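Local coordinates for pesticidal crystal protein Cry2Aa (Bacillus thuringiensis serovar kurstaki, PDB 1I5P) that binds midgut epithelial cells of mosquito and moth larvae and promotes their colloid-osmotic lysis, acting as an insecticidal toxin, at residues A[58-63]-A[74-79]; A[69-74]-A[263-268]; A[79-84]-A[88-93]; A[183-188]-A[257-262]. One frame throughout, in Å; residues are numbered along the deposited sequence.

Contact 1. Residues A[58-63]-A[74-79]; sequences SSFLLK and LSELWG
Phe60 carries the contact from residues 58-63, reaching helix 74-81 with the far end of its ring and meeting Glu76 and Leu77 there. Its CG lies anti to the backbone N (chi1 165°), which carries the ring outward from its own helix so that CE1, CZ and CE2 form the leading edge. These three atoms divide the opposing surface between them. CE1 lies 3.5 Å from Glu76 OE2, and this oxygen sits at the ring edge, close to the ring plane. Since the ring and carboxylate planes are 61° apart, the two flat groups are not stacked; the oxygen meets the hydrogen-bearing rim of the phenyl group, an approach that is probably mildly favourable electrostatically. The main charge partner of that carboxylate is Lys64, one turn beyond Phe60, which forms a salt bridge with the same OE2. In the middle of the edge, CZ approaches the Leu77 backbone N at 3.6 Å, and it also lies 3.7 Å from Glu76 CB. On the other flank CE2 touches Leu77 CB at 3.8 Å, the two side chains crossing at about a right angle. The nearest backbones, at Phe60 and Leu77, have CA atoms 7.8 Å apart, a distance that the ring bridges here. Beyond it, Leu77 continues onto Met183 and Ser186 of helix 170-193. A buried aromatic edge between helices, with a charged pair at its rim, is ordinary interhelical packing within the helical bundle of the delta-endotoxin N-terminal domain.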
loop_
_atom_site.group_PDB
_atom_site.type_symbol
_atom_site.label_atom_id
_atom_site.label_comp_id
_atom_site.label_asym_id
_atom_site.label_seq_id
_atom_site.Cartn_x
_atom_site.Cartn_y
_atom_site.Cartn_z
ATOM N N SER A 58 6.474 -9.985 2.825
ATOM C CA SER A 58 5.355 -9.513 2.025
ATOM C C SER A 58 5.661 -9.698 0.539
ATOM O O SER A 58 4.810 -10.157 -0.221
ATOM C CB SER A 58 5.049 -8.045 2.347
ATOM O OG SER A 58 6.207 -7.245 2.219
ATOM N N SER A 59 6.878 -9.356 0.129
ATOM C CA SER A 59 7.278 -9.507 -1.266
ATOM C C SER A 59 7.165 -10.981 -1.652
ATOM O O SER A 59 6.683 -11.329 -2.733
ATOM C CB SER A 59 8.717 -9.027 -1.454
ATOM O OG SER A 59 8.825 -7.645 -1.168
ATOM N N PHE A 60 7.609 -11.837 -0.737
ATOM C CA PHE A 60 7.563 -13.281 -0.917
ATOM C C PHE A 60 6.125 -13.773 -1.110
ATOM O O PHE A 60 5.833 -14.540 -2.031
ATOM C CB PHE A 60 8.192 -13.954 0.308
ATOM C CG PHE A 60 7.900 -15.425 0.422
ATOM C CD1 PHE A 60 8.588 -16.349 -0.361
ATOM C CD2 PHE A 60 6.952 -15.887 1.334
ATOM C CE1 PHE A 60 8.342 -17.711 -0.239
ATOM C CE2 PHE A 60 6.696 -17.252 1.465
ATOM C CZ PHE A 60 7.397 -18.169 0.675
ATOM N N LEU A 61 5.222 -13.340 -0.235
ATOM C CA LEU A 61 3.830 -13.766 -0.343
ATOM C C LEU A 61 3.205 -13.263 -1.643
ATOM O O LEU A 61 2.471 -13.996 -2.310
ATOM C CB LEU A 61 3.031 -13.288 0.874
ATOM C CG LEU A 61 3.501 -13.920 2.192
ATOM C CD1 LEU A 61 2.664 -13.393 3.363
ATOM C CD2 LEU A 61 3.391 -15.441 2.098
ATOM N N LEU A 62 3.503 -12.018 -2.007
ATOM C CA LEU A 62 2.991 -11.446 -3.249
ATOM C C LEU A 62 3.400 -12.327 -4.434
ATOM O O LEU A 62 2.594 -12.594 -5.320
ATOM C CB LEU A 62 3.537 -10.024 -3.445
ATOM C CG LEU A 62 2.869 -8.892 -2.642
ATOM C CD1 LEU A 62 3.721 -7.633 -2.690
ATOM C CD2 LEU A 62 1.476 -8.627 -3.204
ATOM N N LYS A 63 4.646 -12.793 -4.429
ATOM C CA LYS A 63 5.150 -13.644 -5.505
ATOM C C LYS A 63 4.551 -15.053 -5.514
ATOM O O LYS A 63 4.422 -15.666 -6.573
ATOM C CB LYS A 63 6.674 -13.728 -5.430
ATOM C CG LYS A 63 7.379 -12.460 -5.891
ATOM C CD LYS A 63 8.886 -12.599 -5.814
ATOM C CE LYS A 63 9.581 -11.448 -6.518
ATOM N NZ LYS A 63 9.440 -11.494 -8.000
ATOM N N LEU A 74 4.491 -22.443 3.227
ATOM C CA LEU A 74 5.051 -22.667 4.559
ATOM C C LEU A 74 6.529 -23.018 4.700
ATOM O O LEU A 74 7.211 -22.463 5.559
ATOM C CB LEU A 74 4.217 -23.701 5.321
ATOM C CG LEU A 74 4.401 -23.613 6.845
ATOM C CD1 LEU A 74 3.865 -22.264 7.334
ATOM C CD2 LEU A 74 3.685 -24.759 7.544
ATOM N N SER A 75 7.037 -23.925 3.874
ATOM C CA SER A 75 8.444 -24.304 3.992
ATOM C C SER A 75 9.408 -23.150 3.725
ATOM O O SER A 75 10.328 -22.916 4.506
ATOM C CB SER A 75 8.773 -25.467 3.060
ATOM O OG SER A 75 10.109 -25.878 3.267
ATOM N N GLU A 76 9.205 -22.428 2.630
ATOM C CA GLU A 76 10.084 -21.313 2.318
ATOM C C GLU A 76 9.822 -20.144 3.257
ATOM O O GLU A 76 10.748 -19.437 3.645
ATOM C CB GLU A 76 9.910 -20.897 0.854
ATOM C CG GLU A 76 10.489 -21.921 -0.119
ATOM C CD GLU A 76 10.114 -21.662 -1.567
ATOM O OE1 GLU A 76 10.443 -22.509 -2.425
ATOM O OE2 GLU A 76 9.493 -20.620 -1.850
ATOM N N LEU A 77 8.565 -19.946 3.638
ATOM C CA LEU A 77 8.238 -18.861 4.551
ATOM C C LEU A 77 9.029 -19.024 5.844
ATOM O O LEU A 77 9.636 -18.073 6.339
ATOM C CB LEU A 77 6.746 -18.853 4.873
ATOM C CG LEU A 77 6.349 -17.886 5.993
ATOM C CD1 LEU A 77 6.751 -16.460 5.628
ATOM C CD2 LEU A 77 4.852 -17.984 6.230
ATOM N N TRP A 78 9.009 -20.242 6.380
ATOM C CA TRP A 78 9.719 -20.575 7.613
ATOM C C TRP A 78 11.193 -20.204 7.483
ATOM O O TRP A 78 11.801 -19.681 8.422
ATOM C CB TRP A 78 9.595 -22.079 7.897
ATOM C CG TRP A 78 10.293 -22.544 9.143
ATOM C CD1 TRP A 78 9.765 -22.619 10.400
ATOM C CD2 TRP A 78 11.646 -23.006 9.250
ATOM N NE1 TRP A 78 10.700 -23.104 11.281
ATOM C CE2 TRP A 78 11.864 -23.348 10.603
ATOM C CE3 TRP A 78 12.696 -23.165 8.334
ATOM C CZ2 TRP A 78 13.090 -23.841 11.064
ATOM C CZ3 TRP A 78 13.915 -23.655 8.793
ATOM C CH2 TRP A 78 14.100 -23.987 10.148
ATOM N N GLY A 79 11.756 -20.469 6.307
ATOM C CA GLY A 79 13.162 -20.178 6.061
ATOM C C GLY A 79 13.506 -18.701 6.018
ATOM O O GLY A 79 14.670 -18.329 6.140
#

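Contact 2. Residues A[69-74]-A[263-268]; sequences IGKRIL and KYQSLM
A single side-chain bridge links the connection between helices 53-65 and 74-81 of the N-terminal helical bundle to the segment that leaves the last long helix, 238-259, for strand 267-268. Lys71 NZ donates a hydrogen bond to Gln265 OE1 over 2.7 Å. The C=O...N angle is 132° and the nitrogen lies in the carbonyl plane, so the bond uses a lone pair of the amide oxygen. Lys71 is bent at chi2 (-71°) and extended beyond, and its end reaches Gln265. Its CE comes 3.3 Å from Gln265 OE1, while Gln265 extends beyond CG and meets the lysine at about a right angle. With 75 Å² buried in all, the contact is polar and narrow rather than a packed surface. Just before the lysine, Gly70 centres an inverse gamma turn. Arg189 of helix 170-193 ties the same two segments together, bonding to Gly70 O and to Tyr264 O, and Gln265 packs on Leu193 near the end of that helix. Strand 267-268 then runs parallel to strand 493-496, which brings the bridge close to the C-terminal beta-sandwich.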
loop_
_atom_site.group_PDB
_atom_site.type_symbol
_atom_site.label_atom_id
_atom_site.label_comp_id
_atom_site.label_asym_id
_atom_site.label_seq_id
_atom_site.Cartn_x
_atom_site.Cartn_y
_atom_site.Cartn_z
ATOM N N ILE A 69 3.042 -21.415 -9.719
ATOM C CA ILE A 69 4.071 -22.286 -9.170
ATOM C C ILE A 69 4.125 -22.228 -7.640
ATOM O O ILE A 69 4.675 -23.123 -7.000
ATOM C CB ILE A 69 5.449 -21.919 -9.749
ATOM C CG1 ILE A 69 6.473 -22.989 -9.377
ATOM C CG2 ILE A 69 5.897 -20.563 -9.230
ATOM C CD1 ILE A 69 7.769 -22.879 -10.163
ATOM N N GLY A 70 3.530 -21.187 -7.062
ATOM C CA GLY A 70 3.535 -21.032 -5.617
ATOM C C GLY A 70 2.519 -21.879 -4.871
ATOM O O GLY A 70 1.725 -21.360 -4.085
ATOM N N LYS A 71 2.564 -23.188 -5.105
ATOM C CA LYS A 71 1.658 -24.138 -4.479
ATOM C C LYS A 71 1.955 -24.359 -2.998
ATOM O O LYS A 71 1.051 -24.652 -2.216
ATOM C CB LYS A 71 1.736 -25.491 -5.200
ATOM C CG LYS A 71 1.264 -25.484 -6.646
ATOM C CD LYS A 71 -0.244 -25.320 -6.737
ATOM C CE LYS A 71 -0.739 -25.496 -8.175
ATOM N NZ LYS A 71 -2.223 -25.519 -8.240
ATOM N N ARG A 72 3.221 -24.224 -2.615
ATOM C CA ARG A 72 3.612 -24.440 -1.231
ATOM C C ARG A 72 4.349 -23.227 -0.678
ATOM O O ARG A 72 5.395 -22.821 -1.195
ATOM C CB ARG A 72 4.489 -25.687 -1.128
ATOM C CG ARG A 72 4.702 -26.184 0.284
ATOM C CD ARG A 72 5.620 -27.401 0.300
ATOM N NE ARG A 72 5.910 -27.844 1.663
ATOM C CZ ARG A 72 6.768 -28.813 1.968
ATOM N NH1 ARG A 72 7.428 -29.449 1.008
ATOM N NH2 ARG A 72 6.964 -29.147 3.235
ATOM N N ILE A 73 3.796 -22.660 0.387
ATOM C CA ILE A 73 4.363 -21.472 1.005
ATOM C C ILE A 73 5.113 -21.703 2.314
ATOM O O ILE A 73 6.227 -21.215 2.490
ATOM C CB ILE A 73 3.251 -20.428 1.299
ATOM C CG1 ILE A 73 2.592 -19.964 0.002
ATOM C CG2 ILE A 73 3.839 -19.234 2.043
ATOM C CD1 ILE A 73 1.351 -19.092 0.225
ATOM N N LEU A 74 4.491 -22.443 3.227
ATOM C CA LEU A 74 5.051 -22.667 4.559
ATOM C C LEU A 74 6.529 -23.018 4.700
ATOM O O LEU A 74 7.211 -22.463 5.559
ATOM C CB LEU A 74 4.217 -23.701 5.321
ATOM C CG LEU A 74 4.401 -23.613 6.845
ATOM C CD1 LEU A 74 3.865 -22.264 7.334
ATOM C CD2 LEU A 74 3.685 -24.759 7.544
ATOM N N LYS A 263 -6.939 -17.185 -1.630
ATOM C CA LYS A 263 -7.937 -18.002 -2.315
ATOM C C LYS A 263 -7.696 -18.011 -3.827
ATOM O O LYS A 263 -8.327 -18.773 -4.557
ATOM C CB LYS A 263 -9.345 -17.465 -2.025
ATOM C CG LYS A 263 -9.658 -16.172 -2.782
ATOM C CD LYS A 263 -10.688 -15.263 -2.096
ATOM C CE LYS A 263 -12.128 -15.661 -2.350
ATOM N NZ LYS A 263 -13.033 -14.510 -2.040
ATOM N N TYR A 264 -6.796 -17.151 -4.296
ATOM C CA TYR A 264 -6.482 -17.081 -5.724
ATOM C C TYR A 264 -5.081 -17.590 -6.046
ATOM O O TYR A 264 -4.192 -17.593 -5.194
ATOM C CB TYR A 264 -6.605 -15.637 -6.236
ATOM C CG TYR A 264 -8.013 -15.089 -6.239
ATOM C CD1 TYR A 264 -8.410 -14.128 -5.310
ATOM C CD2 TYR A 264 -8.963 -15.560 -7.151
ATOM C CE1 TYR A 264 -9.724 -13.649 -5.281
ATOM C CE2 TYR A 264 -10.277 -15.092 -7.128
ATOM C CZ TYR A 264 -10.650 -14.142 -6.191
ATOM O OH TYR A 264 -11.956 -13.719 -6.139
ATOM N N GLN A 265 -4.894 -18.023 -7.288
ATOM C CA GLN A 265 -3.602 -18.496 -7.761
ATOM C C GLN A 265 -3.291 -17.771 -9.052
ATOM O O GLN A 265 -4.191 -17.484 -9.842
ATOM C CB GLN A 265 -3.617 -19.999 -8.045
ATOM C CG GLN A 265 -3.728 -20.876 -6.808
ATOM C CD GLN A 265 -3.765 -22.349 -7.169
ATOM O OE1 GLN A 265 -2.728 -23.013 -7.240
ATOM N NE2 GLN A 265 -4.963 -22.864 -7.410
ATOM N N SER A 266 -2.014 -17.486 -9.265
ATOM C CA SER A 266 -1.570 -16.812 -10.474
ATOM C C SER A 266 -2.284 -15.467 -10.604
ATOM O O SER A 266 -2.867 -15.148 -11.642
ATOM C CB SER A 266 -1.867 -17.699 -11.690
ATOM O OG SER A 266 -1.110 -17.308 -12.816
ATOM N N LEU A 267 -2.240 -14.686 -9.531
ATOM C CA LEU A 267 -2.862 -13.372 -9.509
ATOM C C LEU A 267 -1.816 -12.340 -9.117
ATOM O O LEU A 267 -1.391 -12.274 -7.959
ATOM C CB LEU A 267 -4.001 -13.337 -8.495
ATOM C CG LEU A 267 -4.675 -11.972 -8.366
ATOM C CD1 LEU A 267 -5.256 -11.573 -9.715
ATOM C CD2 LEU A 267 -5.758 -12.022 -7.306
ATOM N N MET A 268 -1.397 -11.543 -10.091
ATOM C CA MET A 268 -0.402 -10.515 -9.844
ATOM C C MET A 268 -1.077 -9.289 -9.227
ATOM O O MET A 268 -1.884 -8.629 -9.872
ATOM C CB MET A 268 0.282 -10.115 -11.154
ATOM C CG MET A 268 1.314 -9.009 -10.995
ATOM S SD MET A 268 1.881 -8.323 -12.577
ATOM C CE MET A 268 0.584 -7.131 -12.917
#

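Contact 3. Residues A[79-84]-A[88-93]; sequences GIIFPS and NLMQDI
Met90 and Ile81 form the dense part of the turn between helices 74-81 and 88-101 of the N-terminal helical bundle. With chi1 at -74° and chi2 at -64°, the Met90 side chain bends so that its sulfur lies against the isoleucine: SD is 3.5 Å from Ile81 CG1 and 3.6 Å from Ile81 CD1. One atom nearer the backbone, Met90 CG touches Phe82 CE2 at 3.8 Å, meeting the ring obliquely. Gln179 of helix 170-193 packs on both Ile81 and Met90. Another part of the contact is more exposed. There Leu89 CD1 still packs 3.6 Å from Pro83 CD, with both residues only partly buried, but Asn88, at the surface, approaches Pro83 only to 4.0 Å, from its OD1 to Pro83 CG. That oxygen has its hydrogen-bond partner in Ser86, inside the turn. Phe82 is the first residue to leave helical geometry, and the carbonyl just before it is met by water: a single molecule donates to Ile81 O over 2.7 Å and accepts from Met90 N over 3.2 Å, joining the end of one helix to the first turn of the next.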
loop_
_atom_site.group_PDB
_atom_site.type_symbol
_atom_site.label_atom_id
_atom_site.label_comp_id
_atom_site.label_asym_id
_atom_site.label_seq_id
_atom_site.Cartn_x
_atom_site.Cartn_y
_atom_site.Cartn_z
ATOM N N GLY A 79 11.756 -20.469 6.307
ATOM C CA GLY A 79 13.162 -20.178 6.061
ATOM C C GLY A 79 13.506 -18.701 6.018
ATOM O O GLY A 79 14.670 -18.329 6.140
ATOM N N ILE A 80 12.497 -17.857 5.836
ATOM C CA ILE A 80 12.705 -16.415 5.784
ATOM C C ILE A 80 12.498 -15.765 7.152
ATOM O O ILE A 80 13.348 -15.003 7.630
ATOM C CB ILE A 80 11.726 -15.751 4.793
ATOM C CG1 ILE A 80 12.041 -16.206 3.364
ATOM C CG2 ILE A 80 11.807 -14.229 4.919
ATOM C CD1 ILE A 80 11.011 -15.758 2.335
ATOM N N ILE A 81 11.361 -16.073 7.772
ATOM C CA ILE A 81 11.012 -15.500 9.068
ATOM C C ILE A 81 11.761 -16.150 10.238
ATOM O O ILE A 81 11.912 -15.545 11.295
ATOM C CB ILE A 81 9.478 -15.571 9.295
ATOM C CG1 ILE A 81 9.074 -14.631 10.430
ATOM C CG2 ILE A 81 9.057 -17.000 9.602
ATOM C CD1 ILE A 81 9.472 -13.183 10.194
ATOM N N PHE A 82 12.229 -17.379 10.036
ATOM C CA PHE A 82 13.005 -18.107 11.045
ATOM C C PHE A 82 14.268 -18.618 10.351
ATOM O O PHE A 82 14.437 -19.821 10.159
ATOM C CB PHE A 82 12.223 -19.307 11.595
ATOM C CG PHE A 82 11.066 -18.937 12.486
ATOM C CD1 PHE A 82 9.769 -19.304 12.141
ATOM C CD2 PHE A 82 11.272 -18.250 13.680
ATOM C CE1 PHE A 82 8.692 -18.997 12.970
ATOM C CE2 PHE A 82 10.198 -17.936 14.519
ATOM C CZ PHE A 82 8.904 -18.312 14.163
ATOM N N PRO A 83 15.157 -17.704 9.939
ATOM C CA PRO A 83 16.395 -18.096 9.262
ATOM C C PRO A 83 17.211 -19.149 10.013
ATOM O O PRO A 83 17.792 -18.882 11.068
ATOM C CB PRO A 83 17.133 -16.769 9.105
ATOM C CG PRO A 83 16.595 -15.946 10.249
ATOM C CD PRO A 83 15.135 -16.251 10.165
ATOM N N SER A 84 17.240 -20.347 9.433
ATOM C CA SER A 84 17.945 -21.495 9.984
ATOM C C SER A 84 17.426 -21.862 11.358
ATOM O O SER A 84 18.160 -22.389 12.186
ATOM C CB SER A 84 19.447 -21.231 10.038
ATOM O OG SER A 84 19.983 -21.213 8.726
ATOM N N ASN A 88 15.600 -14.779 16.099
ATOM C CA ASN A 88 16.097 -13.409 16.209
ATOM C C ASN A 88 15.333 -12.344 15.416
ATOM O O ASN A 88 15.179 -11.222 15.892
ATOM C CB ASN A 88 17.593 -13.350 15.855
ATOM C CG ASN A 88 17.849 -13.323 14.359
ATOM O OD1 ASN A 88 17.773 -14.350 13.684
ATOM N ND2 ASN A 88 18.160 -12.139 13.832
ATOM N N LEU A 89 14.864 -12.674 14.216
ATOM C CA LEU A 89 14.131 -11.682 13.426
ATOM C C LEU A 89 12.770 -11.371 14.050
ATOM O O LEU A 89 12.298 -10.229 14.002
ATOM C CB LEU A 89 13.962 -12.156 11.973
ATOM C CG LEU A 89 15.259 -12.320 11.169
ATOM C CD1 LEU A 89 14.934 -12.678 9.728
ATOM C CD2 LEU A 89 16.077 -11.032 11.217
ATOM N N MET A 90 12.137 -12.384 14.631
ATOM C CA MET A 90 10.852 -12.173 15.281
ATOM C C MET A 90 11.102 -11.391 16.571
ATOM O O MET A 90 10.341 -10.491 16.918
ATOM C CB MET A 90 10.187 -13.512 15.596
ATOM C CG MET A 90 9.626 -14.220 14.378
ATOM S SD MET A 90 8.294 -13.272 13.609
ATOM C CE MET A 90 6.849 -13.996 14.419
ATOM N N GLN A 91 12.178 -11.729 17.275
ATOM C CA GLN A 91 12.489 -11.031 18.513
ATOM C C GLN A 91 12.763 -9.564 18.213
ATOM O O GLN A 91 12.371 -8.691 18.974
ATOM C CB GLN A 91 13.705 -11.649 19.213
ATOM C CG GLN A 91 13.515 -13.094 19.651
ATOM C CD GLN A 91 14.717 -13.639 20.398
ATOM O OE1 GLN A 91 15.823 -13.107 20.293
ATOM N NE2 GLN A 91 14.511 -14.718 21.150
ATOM N N ASP A 92 13.434 -9.295 17.097
ATOM C CA ASP A 92 13.753 -7.924 16.720
ATOM C C ASP A 92 12.507 -7.135 16.326
ATOM O O ASP A 92 12.412 -5.938 16.584
ATOM C CB ASP A 92 14.757 -7.913 15.569
ATOM C CG ASP A 92 14.989 -6.523 15.024
ATOM O OD1 ASP A 92 15.695 -5.729 15.690
ATOM O OD2 ASP A 92 14.457 -6.219 13.931
ATOM N N ILE A 93 11.557 -7.805 15.686
ATOM C CA ILE A 93 10.316 -7.149 15.290
ATOM C C ILE A 93 9.635 -6.627 16.552
ATOM O O ILE A 93 9.196 -5.481 16.602
ATOM C CB ILE A 93 9.370 -8.133 14.572
ATOM C CG1 ILE A 93 9.845 -8.336 13.127
ATOM C CG2 ILE A 93 7.933 -7.613 14.615
ATOM C CD1 ILE A 93 9.050 -9.381 12.353
HETATM O O HOH W 1 13.312 -15.197 13.531
#

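Contact 4. Residues A[183-188]-A[257-262]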
loop_
_atom_site.group_PDB
_atom_site.type_symbol
_atom_site.label_atom_id
_atom_site.label_comp_id
_atom_site.label_asym_id
_atom_site.label_seq_id
_atom_site.Cartn_x
_atom_site.Cartn_y
_atom_site.Cartn_z
ATOM N N MET A 183 1.821 -17.556 8.962
ATOM C CA MET A 183 2.209 -18.955 9.019
ATOM C C MET A 183 1.020 -19.908 9.020
ATOM O O MET A 183 1.010 -20.892 8.284
ATOM C CB MET A 183 3.083 -19.199 10.252
ATOM C CG MET A 183 4.404 -18.432 10.220
ATOM S SD MET A 183 5.268 -18.465 11.804
ATOM C CE MET A 183 5.829 -16.773 11.955
ATOM N N HIS A 184 0.015 -19.613 9.836
ATOM C CA HIS A 184 -1.165 -20.469 9.913
ATOM C C HIS A 184 -1.971 -20.479 8.611
ATOM O O HIS A 184 -2.353 -21.545 8.117
ATOM C CB HIS A 184 -2.075 -20.026 11.066
ATOM C CG HIS A 184 -3.166 -21.005 11.382
ATOM N ND1 HIS A 184 -4.269 -20.670 12.140
ATOM C CD2 HIS A 184 -3.325 -22.307 11.042
ATOM C CE1 HIS A 184 -5.061 -21.722 12.248
ATOM N NE2 HIS A 184 -4.513 -22.729 11.593
ATOM N N LEU A 185 -2.231 -19.296 8.058
ATOM C CA LEU A 185 -3.006 -19.197 6.826
ATOM C C LEU A 185 -2.260 -19.802 5.645
ATOM O O LEU A 185 -2.878 -20.403 4.760
ATOM C CB LEU A 185 -3.370 -17.737 6.542
ATOM C CG LEU A 185 -4.408 -17.131 7.497
ATOM C CD1 LEU A 185 -4.648 -15.665 7.151
ATOM C CD2 LEU A 185 -5.711 -17.918 7.404
ATOM N N SER A 186 -0.937 -19.648 5.641
ATOM C CA SER A 186 -0.105 -20.202 4.576
ATOM C C SER A 186 -0.185 -21.724 4.658
ATOM O O SER A 186 -0.239 -22.416 3.635
ATOM C CB SER A 186 1.348 -19.754 4.743
ATOM O OG SER A 186 1.480 -18.351 4.540
ATOM N N PHE A 187 -0.179 -22.222 5.895
ATOM C CA PHE A 187 -0.265 -23.647 6.197
ATOM C C PHE A 187 -1.570 -24.210 5.640
ATOM O O PHE A 187 -1.581 -25.227 4.947
ATOM C CB PHE A 187 -0.209 -23.850 7.721
ATOM C CG PHE A 187 -0.781 -25.163 8.191
ATOM C CD1 PHE A 187 -0.084 -26.354 7.997
ATOM C CD2 PHE A 187 -2.025 -25.210 8.819
ATOM C CE1 PHE A 187 -0.613 -27.574 8.421
ATOM C CE2 PHE A 187 -2.563 -26.430 9.248
ATOM C CZ PHE A 187 -1.852 -27.614 9.045
ATOM N N ILE A 188 -2.669 -23.536 5.951
ATOM C CA ILE A 188 -3.982 -23.950 5.481
ATOM C C ILE A 188 -4.035 -23.978 3.953
ATOM O O ILE A 188 -4.519 -24.938 3.358
ATOM C CB ILE A 188 -5.071 -23.006 6.035
ATOM C CG1 ILE A 188 -5.152 -23.176 7.558
ATOM C CG2 ILE A 188 -6.419 -23.292 5.366
ATOM C CD1 ILE A 188 -5.982 -22.112 8.272
ATOM N N SER A 257 -3.992 -7.707 3.602
ATOM C CA SER A 257 -4.400 -7.534 2.205
ATOM C C SER A 257 -4.089 -8.739 1.315
ATOM O O SER A 257 -4.741 -8.942 0.287
ATOM C CB SER A 257 -3.728 -6.303 1.610
ATOM O OG SER A 257 -4.270 -5.113 2.162
ATOM N N ILE A 258 -3.088 -9.533 1.688
ATOM C CA ILE A 258 -2.773 -10.692 0.872
ATOM C C ILE A 258 -3.551 -11.932 1.312
ATOM O O ILE A 258 -3.825 -12.808 0.493
ATOM C CB ILE A 258 -1.252 -11.001 0.867
ATOM C CG1 ILE A 258 -0.912 -11.893 -0.329
ATOM C CG2 ILE A 258 -0.845 -11.683 2.168
ATOM C CD1 ILE A 258 -1.114 -11.226 -1.680
ATOM N N TRP A 259 -3.929 -11.998 2.589
ATOM C CA TRP A 259 -4.666 -13.160 3.096
ATOM C C TRP A 259 -5.964 -13.435 2.339
ATOM O O TRP A 259 -6.243 -14.577 1.974
ATOM C CB TRP A 259 -4.995 -12.990 4.579
ATOM C CG TRP A 259 -3.802 -12.872 5.471
ATOM C CD1 TRP A 259 -2.521 -13.276 5.199
ATOM C CD2 TRP A 259 -3.779 -12.327 6.791
ATOM N NE1 TRP A 259 -1.704 -13.010 6.273
ATOM C CE2 TRP A 259 -2.449 -12.425 7.265
ATOM C CE3 TRP A 259 -4.751 -11.760 7.625
ATOM C CZ2 TRP A 259 -2.069 -11.980 8.530
ATOM C CZ3 TRP A 259 -4.373 -11.318 8.886
ATOM C CH2 TRP A 259 -3.042 -11.429 9.324
ATOM N N SER A 260 -6.754 -12.390 2.112
ATOM C CA SER A 260 -8.018 -12.549 1.412
ATOM C C SER A 260 -7.809 -12.808 -0.077
ATOM O O SER A 260 -8.774 -12.893 -0.837
ATOM C CB SER A 260 -8.912 -11.318 1.628
ATOM O OG SER A 260 -8.290 -10.135 1.168
ATOM N N LEU A 261 -6.547 -12.919 -0.491
ATOM C CA LEU A 261 -6.224 -13.212 -1.889
ATOM C C LEU A 261 -5.573 -14.590 -1.989
ATOM O O LEU A 261 -5.294 -15.070 -3.082
ATOM C CB LEU A 261 -5.292 -12.140 -2.481
ATOM C CG LEU A 261 -5.934 -10.758 -2.669
ATOM C CD1 LEU A 261 -4.911 -9.792 -3.235
ATOM C CD2 LEU A 261 -7.156 -10.864 -3.591
ATOM N N PHE A 262 -5.333 -15.224 -0.843
ATOM C CA PHE A 262 -4.736 -16.562 -0.829
ATOM C C PHE A 262 -5.654 -17.524 -1.584
ATOM O O PHE A 262 -5.213 -18.547 -2.107
ATOM C CB PHE A 262 -4.562 -17.069 0.608
ATOM C CG PHE A 262 -3.246 -16.696 1.252
ATOM C CD1 PHE A 262 -2.913 -17.212 2.501
ATOM C CD2 PHE A 262 -2.333 -15.866 0.612
ATOM C CE1 PHE A 262 -1.694 -16.910 3.104
ATOM C CE2 PHE A 262 -1.109 -15.558 1.203
ATOM C CZ PHE A 262 -0.786 -16.080 2.451
#
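Helix 170-193, represented by residues 183-188, faces the last turn of helix 238-259 and the type I beta turn from Trp259 to Phe262 that follows it. CA atoms are 7.3 Å apart at Leu185 and Trp259 and 8.0 Å at Ser186 and Phe262, close packing inside the helical bundle of the N-terminal domain. The turn, closed by a hydrogen bond from Phe262 N to Trp259 O, brings both aromatic side chains against the same helix, but they present different surfaces to it. Trp259 offers a face: the CD1 methyl of Leu185 stands 3.5 Å from the centroid of the five-membered ring, 19° off its normal, a CH-pi contact. The leucine points its branch across at about a right angle, with CG beside its backbone N (chi1 -70°). Phe262 instead turns its rim to the helix, CE1 reaching Leu185 CB at 3.9 Å and the leucine carbonyl carbon lying near the ring plane. Asn182, one turn before Ser186, accepts a hydrogen bond from Trp259 NE1 with its OD1, which probably restrains the rotation of the indole, and its backbone oxygen binds Ser186 OG. That hydroxyl oxygen lies obliquely off the phenyl ring, 3.8 Å from Phe262 CE1.

How the contacts relate
Contacts 1, 3 and 4 are buried, mainly apolar packing inside the N-terminal helical bundle, whereas contact 2 is a partly buried polar bridge where the bundle's chain leads on to strand 267-268. Helix 74-81 serves both contact 1 and contact 3, which share Gly79 and meet where Phe60 CG lies 3.7 Å from Ile80 CD1. Contact 4 adds helix 170-193: its Met183 touches Phe82 and Met90 of contact 3, while its Ile258 CD1 lies 4.0 Å from Leu62 CD2 of contact 1. Ile73 and Leu74 of contact 2 also pack on helix 170-193. Rings dominate contacts 1 and 4, whereas in contact 3, farther out, Phe82 shares the packing with Met90 and aliphatic groups, beside water and an exposed flank.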